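Taurocyamine kinase (Schistosoma mansoni, PDB 4WOD) reversibly transfers phosphate between ATP and the guanidino compound taurocyamine, using two fused phosphagen kinase repeats and magnesium as cofactor. Local coordinates at residues 177-185 and 207-218. The protein carries 4 engineered substitutions. Residues are numbered along the deposited sequence; the frame is centred on the assembly and turned at random.
Sequences KLVNDHFLF and IFINKQKNFLVW
Trp218 NE1 donates to the backbone carbonyl of Phe183, with NE1 and Phe183 O 2.9 Å apart and an N-H...O angle of 154°; the donor stands above the carbonyl plane. The same indole receives Phe185 over one face. Phe185 CB lies almost on the normal of the six-membered ring, 3.8 Å from its centroid, a CH-pi contact, while the phenyl edge turns to the five-membered ring in a T-shaped pair, planes at 60°. With CG of Phe185 between its backbone N and carbonyl carbon (chi1 57°), CD2 comes to 3.5 Å from Trp218 CG and CE2 reaches Ile207 CG2. Bond and stack together restrict rotation of the indole. Beside the bonded carbonyl sit the methyls Ile207 CD1 and Leu216 CD1, the latter 3.6 Å from Phe183 O. The Phe183 ring crosses Ile209 at about a right angle, its CD2 3.4 Å from Ile209 CD1, and Lys213 CD meets its edge near the ring plane. Strands 206-210 and 215-219 form a beta hairpin in the antiparallel sheet of the phosphagen kinase catalytic domain; helix 172-180 and the segment after it pack on one side. Leu178 brings the helix in, its CD2 3.9 Å from Ile209 CD1. A Schellman motif with His182 at positive phi ends that helix, and Phe183 N bonds to Leu178 O, directing the chain across the hairpin. At the turn, Asn210 OD1 accepts from Asn214 N on a lone pair, and Asn210 ND2 donates to Asn214 OD1 at 2.7 Å. Further out, Trp218 neighbours Arg226, which like His182 is a predicted ATP-binding residue.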
ATOM      1  N   LYS A 177      -1.668 -33.611 -20.268  1.00 34.83           N
ATOM      2  CA  LYS A 177      -0.256 -33.335 -20.505  1.00 39.11           C
ATOM      3  C   LYS A 177       0.030 -31.847 -20.760  1.00 39.42           C
ATOM      4  O   LYS A 177       0.989 -31.291 -20.217  1.00 38.20           O
ATOM      5  CB  LYS A 177       0.252 -34.169 -21.683  1.00 40.30           C
ATOM      6  CG  LYS A 177       1.673 -33.822 -22.118  1.00 44.36           C
ATOM      7  CD  LYS A 177       2.413 -35.050 -22.626  1.00 46.31           C
ATOM      8  CE  LYS A 177       1.634 -35.738 -23.738  1.00 50.29           C
ATOM      9  NZ  LYS A 177       1.236 -34.791 -24.819  1.00 55.31           N
ATOM     10  N   LEU A 178      -0.813 -31.210 -21.575  1.00 35.98           N
ATOM     11  CA  LEU A 178      -0.576 -29.837 -22.013  1.00 33.58           C
ATOM     12  C   LEU A 178      -0.843 -28.831 -20.905  1.00 34.00           C
ATOM     13  O   LEU A 178      -0.164 -27.810 -20.807  1.00 24.92           O
ATOM     14  CB  LEU A 178      -1.439 -29.507 -23.232  1.00 33.84           C
ATOM     15  CG  LEU A 178      -1.011 -30.174 -24.536  1.00 32.73           C
ATOM     16  CD1 LEU A 178      -2.121 -30.079 -25.572  1.00 35.95           C
ATOM     17  CD2 LEU A 178       0.277 -29.545 -25.062  1.00 29.99           C
ATOM     18  N   VAL A 179      -1.835 -29.112 -20.070  1.00 32.70           N
ATOM     19  CA  VAL A 179      -2.084 -28.235 -18.942  1.00 34.31           C
ATOM     20  C   VAL A 179      -0.979 -28.439 -17.895  1.00 34.45           C
ATOM     21  O   VAL A 179      -0.579 -27.496 -17.214  1.00 37.41           O
ATOM     22  CB  VAL A 179      -3.489 -28.467 -18.338  1.00 38.80           C
ATOM     23  CG1 VAL A 179      -3.629 -29.874 -17.867  1.00 37.53           C
ATOM     24  CG2 VAL A 179      -3.763 -27.493 -17.197  1.00 41.03           C
ATOM     25  N   ASN A 180      -0.460 -29.659 -17.795  1.00 32.61           N
ATOM     26  CA  ASN A 180       0.650 -29.931 -16.882  1.00 36.71           C
ATOM     27  C   ASN A 180       1.903 -29.170 -17.291  1.00 38.00           C
ATOM     28  O   ASN A 180       2.638 -28.677 -16.441  1.00 38.43           O
ATOM     29  CB  ASN A 180       0.944 -31.431 -16.812  1.00 37.64           C
ATOM     30  CG  ASN A 180       0.039 -32.141 -15.835  1.00 39.56           C
ATOM     31  OD1 ASN A 180      -0.814 -31.514 -15.197  1.00 38.15           O
ATOM     32  ND2 ASN A 180       0.205 -33.449 -15.713  1.00 36.36           N
ATOM     33  N   ASP A 181       2.127 -29.057 -18.594  1.00 37.39           N
ATOM     34  CA  ASP A 181       3.240 -28.260 -19.102  1.00 40.80           C
ATOM     35  C   ASP A 181       2.878 -26.773 -19.208  1.00 33.96           C
ATOM     36  O   ASP A 181       3.665 -25.971 -19.693  1.00 36.91           O
ATOM     37  CB  ASP A 181       3.690 -28.800 -20.456  1.00 37.79           C
ATOM     38  CG  ASP A 181       4.306 -30.178 -20.344  1.00 42.63           C
ATOM     39  OD1 ASP A 181       4.879 -30.483 -19.274  1.00 46.64           O
ATOM     40  OD2 ASP A 181       4.206 -30.962 -21.308  1.00 47.94           O
ATOM     41  N   HIS A 182       1.680 -26.434 -18.744  1.00 35.18           N
ATOM     42  CA  HIS A 182       1.156 -25.068 -18.765  1.00 37.46           C
ATOM     43  C   HIS A 182       1.128 -24.467 -20.160  1.00 35.77           C
ATOM     44  O   HIS A 182       1.383 -23.277 -20.339  1.00 32.69           O
ATOM     45  CB  HIS A 182       1.963 -24.181 -17.820  1.00 37.83           C
ATOM     46  CG  HIS A 182       1.985 -24.694 -16.418  1.00 43.45           C
ATOM     47  ND1 HIS A 182       3.067 -25.365 -15.888  1.00 41.40           N
ATOM     48  CD2 HIS A 182       1.036 -24.684 -15.452  1.00 44.62           C
ATOM     49  CE1 HIS A 182       2.793 -25.723 -14.645  1.00 46.67           C
ATOM     50  NE2 HIS A 182       1.567 -25.324 -14.358  1.00 53.98           N
ATOM     51  N   PHE A 183       0.802 -25.294 -21.148  1.00 31.03           N
ATOM     52  CA  PHE A 183       0.597 -24.803 -22.500  1.00 30.16           C
ATOM     53  C   PHE A 183      -0.883 -24.629 -22.817  1.00 29.36           C
ATOM     54  O   PHE A 183      -1.245 -23.938 -23.768  1.00 26.63           O
ATOM     55  CB  PHE A 183       1.233 -25.751 -23.510  1.00 29.40           C
ATOM     56  CG  PHE A 183       2.725 -25.825 -23.399  1.00 30.53           C
ATOM     57  CD1 PHE A 183       3.444 -24.754 -22.889  1.00 31.99           C
ATOM     58  CD2 PHE A 183       3.406 -26.965 -23.788  1.00 30.03           C
ATOM     59  CE1 PHE A 183       4.826 -24.816 -22.780  1.00 34.52           C
ATOM     60  CE2 PHE A 183       4.791 -27.036 -23.687  1.00 33.68           C
ATOM     61  CZ  PHE A 183       5.499 -25.960 -23.182  1.00 36.66           C
ATOM     62  N   LEU A 184      -1.744 -25.255 -22.029  1.00 31.53           N
ATOM     63  CA  LEU A 184      -3.156 -25.297 -22.390  1.00 27.64           C
ATOM     64  C   LEU A 184      -4.010 -24.452 -21.459  1.00 30.15           C
ATOM     65  O   LEU A 184      -3.804 -24.433 -20.243  1.00 26.55           O
ATOM     66  CB  LEU A 184      -3.666 -26.735 -22.394  1.00 32.53           C
ATOM     67  CG  LEU A 184      -5.087 -26.930 -22.919  1.00 32.32           C
ATOM     68  CD1 LEU A 184      -5.225 -26.308 -24.304  1.00 30.24           C
ATOM     69  CD2 LEU A 184      -5.446 -28.406 -22.946  1.00 31.46           C
ATOM     70  N   PHE A 185      -4.978 -23.754 -22.043  1.00 28.24           N
ATOM     71  CA  PHE A 185      -5.900 -22.965 -21.257  1.00 28.20           C
ATOM     72  C   PHE A 185      -7.171 -23.745 -21.028  1.00 30.89           C
ATOM     73  O   PHE A 185      -7.496 -24.652 -21.797  1.00 30.71           O
ATOM     74  CB  PHE A 185      -6.201 -21.629 -21.932  1.00 25.52           C
ATOM     75  CG  PHE A 185      -6.755 -21.738 -23.335  1.00 25.55           C
ATOM     76  CD1 PHE A 185      -8.121 -21.826 -23.557  1.00 23.29           C
ATOM     77  CD2 PHE A 185      -5.912 -21.665 -24.436  1.00 21.06           C
ATOM     78  CE1 PHE A 185      -8.631 -21.856 -24.838  1.00 21.05           C
ATOM     79  CE2 PHE A 185      -6.417 -21.717 -25.718  1.00 20.44           C
ATOM     80  CZ  PHE A 185      -7.782 -21.809 -25.920  1.00 21.63           C
ATOM     81  N   ILE A 207      -4.279 -24.219 -29.468  1.00 16.54           N
ATOM     82  CA  ILE A 207      -2.968 -23.703 -29.084  1.00 17.82           C
ATOM     83  C   ILE A 207      -1.909 -24.118 -30.084  1.00 23.23           C
ATOM     84  O   ILE A 207      -2.034 -25.158 -30.740  1.00 23.69           O
ATOM     85  CB  ILE A 207      -2.530 -24.187 -27.670  1.00 22.23           C
ATOM     86  CG1 ILE A 207      -2.295 -25.694 -27.654  1.00 24.49           C
ATOM     87  CG2 ILE A 207      -3.563 -23.840 -26.627  1.00 19.52           C
ATOM     88  CD1 ILE A 207      -1.602 -26.161 -26.391  1.00 27.44           C
ATOM     89  N   PHE A 208      -0.863 -23.306 -30.190  1.00 19.10           N
ATOM     90  CA  PHE A 208       0.250 -23.595 -31.083  1.00 22.12           C
ATOM     91  C   PHE A 208       1.556 -23.524 -30.290  1.00 21.47           C
ATOM     92  O   PHE A 208       1.763 -22.584 -29.514  1.00 19.57           O
ATOM     93  CB  PHE A 208       0.277 -22.609 -32.260  1.00 20.17           C
ATOM     94  CG  PHE A 208       1.446 -22.811 -33.200  1.00 25.28           C
ATOM     95  CD1 PHE A 208       1.314 -23.609 -34.326  1.00 22.76           C
ATOM     96  CD2 PHE A 208       2.683 -22.220 -32.942  1.00 20.85           C
ATOM     97  CE1 PHE A 208       2.385 -23.814 -35.188  1.00 26.10           C
ATOM     98  CE2 PHE A 208       3.759 -22.414 -33.804  1.00 23.23           C
ATOM     99  CZ  PHE A 208       3.612 -23.209 -34.925  1.00 23.79           C
ATOM    100  N   ILE A 209       2.422 -24.521 -30.486  1.00 18.49           N
ATOM    101  CA  ILE A 209       3.711 -24.592 -29.806  1.00 21.65           C
ATOM    102  C   ILE A 209       4.809 -24.895 -30.815  1.00 25.57           C
ATOM    103  O   ILE A 209       4.633 -25.761 -31.681  1.00 26.03           O
ATOM    104  CB  ILE A 209       3.745 -25.686 -28.712  1.00 25.64           C
ATOM    105  CG1 ILE A 209       2.371 -25.891 -28.082  1.00 25.61           C
ATOM    106  CG2 ILE A 209       4.831 -25.396 -27.648  1.00 24.41           C
ATOM    107  CD1 ILE A 209       2.346 -26.993 -27.071  1.00 27.93           C
ATOM    108  N   ASN A 210       5.937 -24.195 -30.717  1.00 23.58           N
ATOM    109  CA  ASN A 210       7.053 -24.505 -31.601  1.00 24.99           C
ATOM    110  C   ASN A 210       7.862 -25.671 -31.037  1.00 25.73           C
ATOM    111  O   ASN A 210       7.647 -26.104 -29.899  1.00 21.68           O
ATOM    112  CB  ASN A 210       7.945 -23.274 -31.856  1.00 27.26           C
ATOM    113  CG  ASN A 210       8.727 -22.804 -30.617  1.00 22.46           C
ATOM    114  OD1 ASN A 210       8.356 -23.060 -29.467  1.00 20.52           O
ATOM    115  ND2 ASN A 210       9.799 -22.064 -30.867  1.00 22.91           N
ATOM    116  N   LYS A 211       8.762 -26.201 -31.859  1.00 29.06           N
ATOM    117  CA  LYS A 211       9.518 -27.386 -31.482  1.00 26.83           C
ATOM    118  C   LYS A 211      10.362 -27.138 -30.241  1.00 24.27           C
ATOM    119  O   LYS A 211      10.458 -28.012 -29.389  1.00 29.19           O
ATOM    120  CB  LYS A 211      10.386 -27.856 -32.646  1.00 30.75           C
ATOM    121  CG  LYS A 211       9.560 -28.369 -33.815  1.00 35.20           C
ATOM    122  CD  LYS A 211      10.412 -29.047 -34.883  1.00 46.00           C
ATOM    123  CE  LYS A 211      10.780 -28.069 -35.992  1.00 46.38           C
ATOM    124  NZ  LYS A 211      10.946 -28.764 -37.302  1.00 54.92           N
ATOM    125  N   GLN A 212      10.930 -25.936 -30.112  1.00 25.26           N
ATOM    126  CA  GLN A 212      11.781 -25.617 -28.957  1.00 25.58           C
ATOM    127  C   GLN A 212      10.986 -25.333 -27.691  1.00 27.30           C
ATOM    128  O   GLN A 212      11.570 -25.114 -26.637  1.00 27.01           O
ATOM    129  CB  GLN A 212      12.676 -24.399 -29.239  1.00 28.27           C
ATOM    130  CG  GLN A 212      13.551 -24.479 -30.470  1.00 29.50           C
ATOM    131  CD  GLN A 212      12.893 -23.841 -31.673  1.00 40.92           C
ATOM    132  OE1 GLN A 212      11.871 -24.334 -32.177  1.00 40.53           O
ATOM    133  NE2 GLN A 212      13.463 -22.727 -32.141  1.00 38.25           N
ATOM    134  N   LYS A 213       9.659 -25.299 -27.803  1.00 25.89           N
ATOM    135  CA  LYS A 213       8.777 -25.047 -26.657  1.00 22.51           C
ATOM    136  C   LYS A 213       9.083 -23.738 -25.913  1.00 20.90           C
ATOM    137  O   LYS A 213       8.944 -23.660 -24.694  1.00 20.75           O
ATOM    138  CB  LYS A 213       8.833 -26.223 -25.680  1.00 28.87           C
ATOM    139  CG  LYS A 213       8.516 -27.574 -26.330  1.00 30.71           C
ATOM    140  CD  LYS A 213       8.072 -28.616 -25.317  1.00 33.12           C
ATOM    141  CE  LYS A 213       7.785 -29.949 -26.019  1.00 46.25           C
ATOM    142  NZ  LYS A 213       7.083 -30.946 -25.152  1.00 52.20           N
ATOM    143  N   ASN A 214       9.499 -22.718 -26.655  1.00 20.02           N
ATOM    144  CA  ASN A 214       9.741 -21.393 -26.093  1.00 19.53           C
ATOM    145  C   ASN A 214       8.860 -20.322 -26.767  1.00 19.90           C
ATOM    146  O   ASN A 214       9.081 -19.121 -26.587  1.00 20.48           O
ATOM    147  CB  ASN A 214      11.226 -21.027 -26.217  1.00 23.02           C
ATOM    148  CG  ASN A 214      11.704 -21.010 -27.655  1.00 22.79           C
ATOM    149  OD1 ASN A 214      10.894 -21.009 -28.583  1.00 19.14           O
ATOM    150  ND2 ASN A 214      13.022 -20.972 -27.848  1.00 20.08           N
ATOM    151  N   PHE A 215       7.881 -20.783 -27.544  1.00 16.69           N
ATOM    152  CA  PHE A 215       6.949 -19.939 -28.297  1.00 19.93           C
ATOM    153  C   PHE A 215       5.597 -20.617 -28.279  1.00 19.39           C
ATOM    154  O   PHE A 215       5.472 -21.778 -28.649  1.00 20.23           O
ATOM    155  CB  PHE A 215       7.421 -19.723 -29.734  1.00 16.27           C
ATOM    156  CG  PHE A 215       6.493 -18.862 -30.569  1.00 16.47           C
ATOM    157  CD1 PHE A 215       6.518 -17.476 -30.450  1.00 18.46           C
ATOM    158  CD2 PHE A 215       5.623 -19.437 -31.492  1.00 20.53           C
ATOM    159  CE1 PHE A 215       5.672 -16.674 -31.222  1.00 20.97           C
ATOM    160  CE2 PHE A 215       4.773 -18.647 -32.268  1.00 18.14           C
ATOM    161  CZ  PHE A 215       4.802 -17.262 -32.134  1.00 19.78           C
ATOM    162  N   LEU A 216       4.577 -19.896 -27.836  1.00 18.17           N
ATOM    163  CA  LEU A 216       3.280 -20.509 -27.563  1.00 14.14           C
ATOM    164  C   LEU A 216       2.162 -19.570 -28.008  1.00 17.86           C
ATOM    165  O   LEU A 216       2.237 -18.348 -27.747  1.00 21.00           O
ATOM    166  CB  LEU A 216       3.164 -20.822 -26.070  1.00 15.29           C
ATOM    167  CG  LEU A 216       1.787 -21.179 -25.507  1.00 19.12           C
ATOM    168  CD1 LEU A 216       1.380 -22.599 -25.889  1.00 22.21           C
ATOM    169  CD2 LEU A 216       1.740 -20.996 -23.994  1.00 21.10           C
ATOM    170  N   VAL A 217       1.150 -20.096 -28.702  1.00 19.51           N
ATOM    171  CA  VAL A 217       0.041 -19.235 -29.150  1.00 15.36           C
ATOM    172  C   VAL A 217      -1.332 -19.767 -28.763  1.00 17.91           C
ATOM    173  O   VAL A 217      -1.645 -20.922 -29.036  1.00 19.74           O
ATOM    174  CB  VAL A 217       0.047 -19.023 -30.684  1.00 19.95           C
ATOM    175  CG1 VAL A 217      -1.097 -18.106 -31.075  1.00 17.14           C
ATOM    176  CG2 VAL A 217       1.370 -18.415 -31.151  1.00 16.18           C
ATOM    177  N   TRP A 218      -2.145 -18.913 -28.135  1.00 15.19           N
ATOM    178  CA  TRP A 218      -3.528 -19.247 -27.800  1.00 16.41           C
ATOM    179  C   TRP A 218      -4.475 -18.606 -28.809  1.00 16.31           C
ATOM    180  O   TRP A 218      -4.432 -17.381 -29.042  1.00 19.64           O
ATOM    181  CB  TRP A 218      -3.870 -18.777 -26.383  1.00 20.06           C
ATOM    182  CG  TRP A 218      -3.236 -19.599 -25.302  1.00 24.99           C
ATOM    183  CD1 TRP A 218      -2.482 -20.728 -25.463  1.00 23.64           C
ATOM    184  CD2 TRP A 218      -3.306 -19.364 -23.882  1.00 27.70           C
ATOM    185  NE1 TRP A 218      -2.085 -21.209 -24.240  1.00 21.82           N
ATOM    186  CE2 TRP A 218      -2.573 -20.393 -23.256  1.00 27.76           C
ATOM    187  CE3 TRP A 218      -3.916 -18.386 -23.088  1.00 28.25           C
ATOM    188  CZ2 TRP A 218      -2.434 -20.471 -21.863  1.00 30.99           C
ATOM    189  CZ3 TRP A 218      -3.781 -18.466 -21.704  1.00 28.19           C
ATOM    190  CH2 TRP A 218      -3.045 -19.504 -21.110  1.00 30.65           C
TER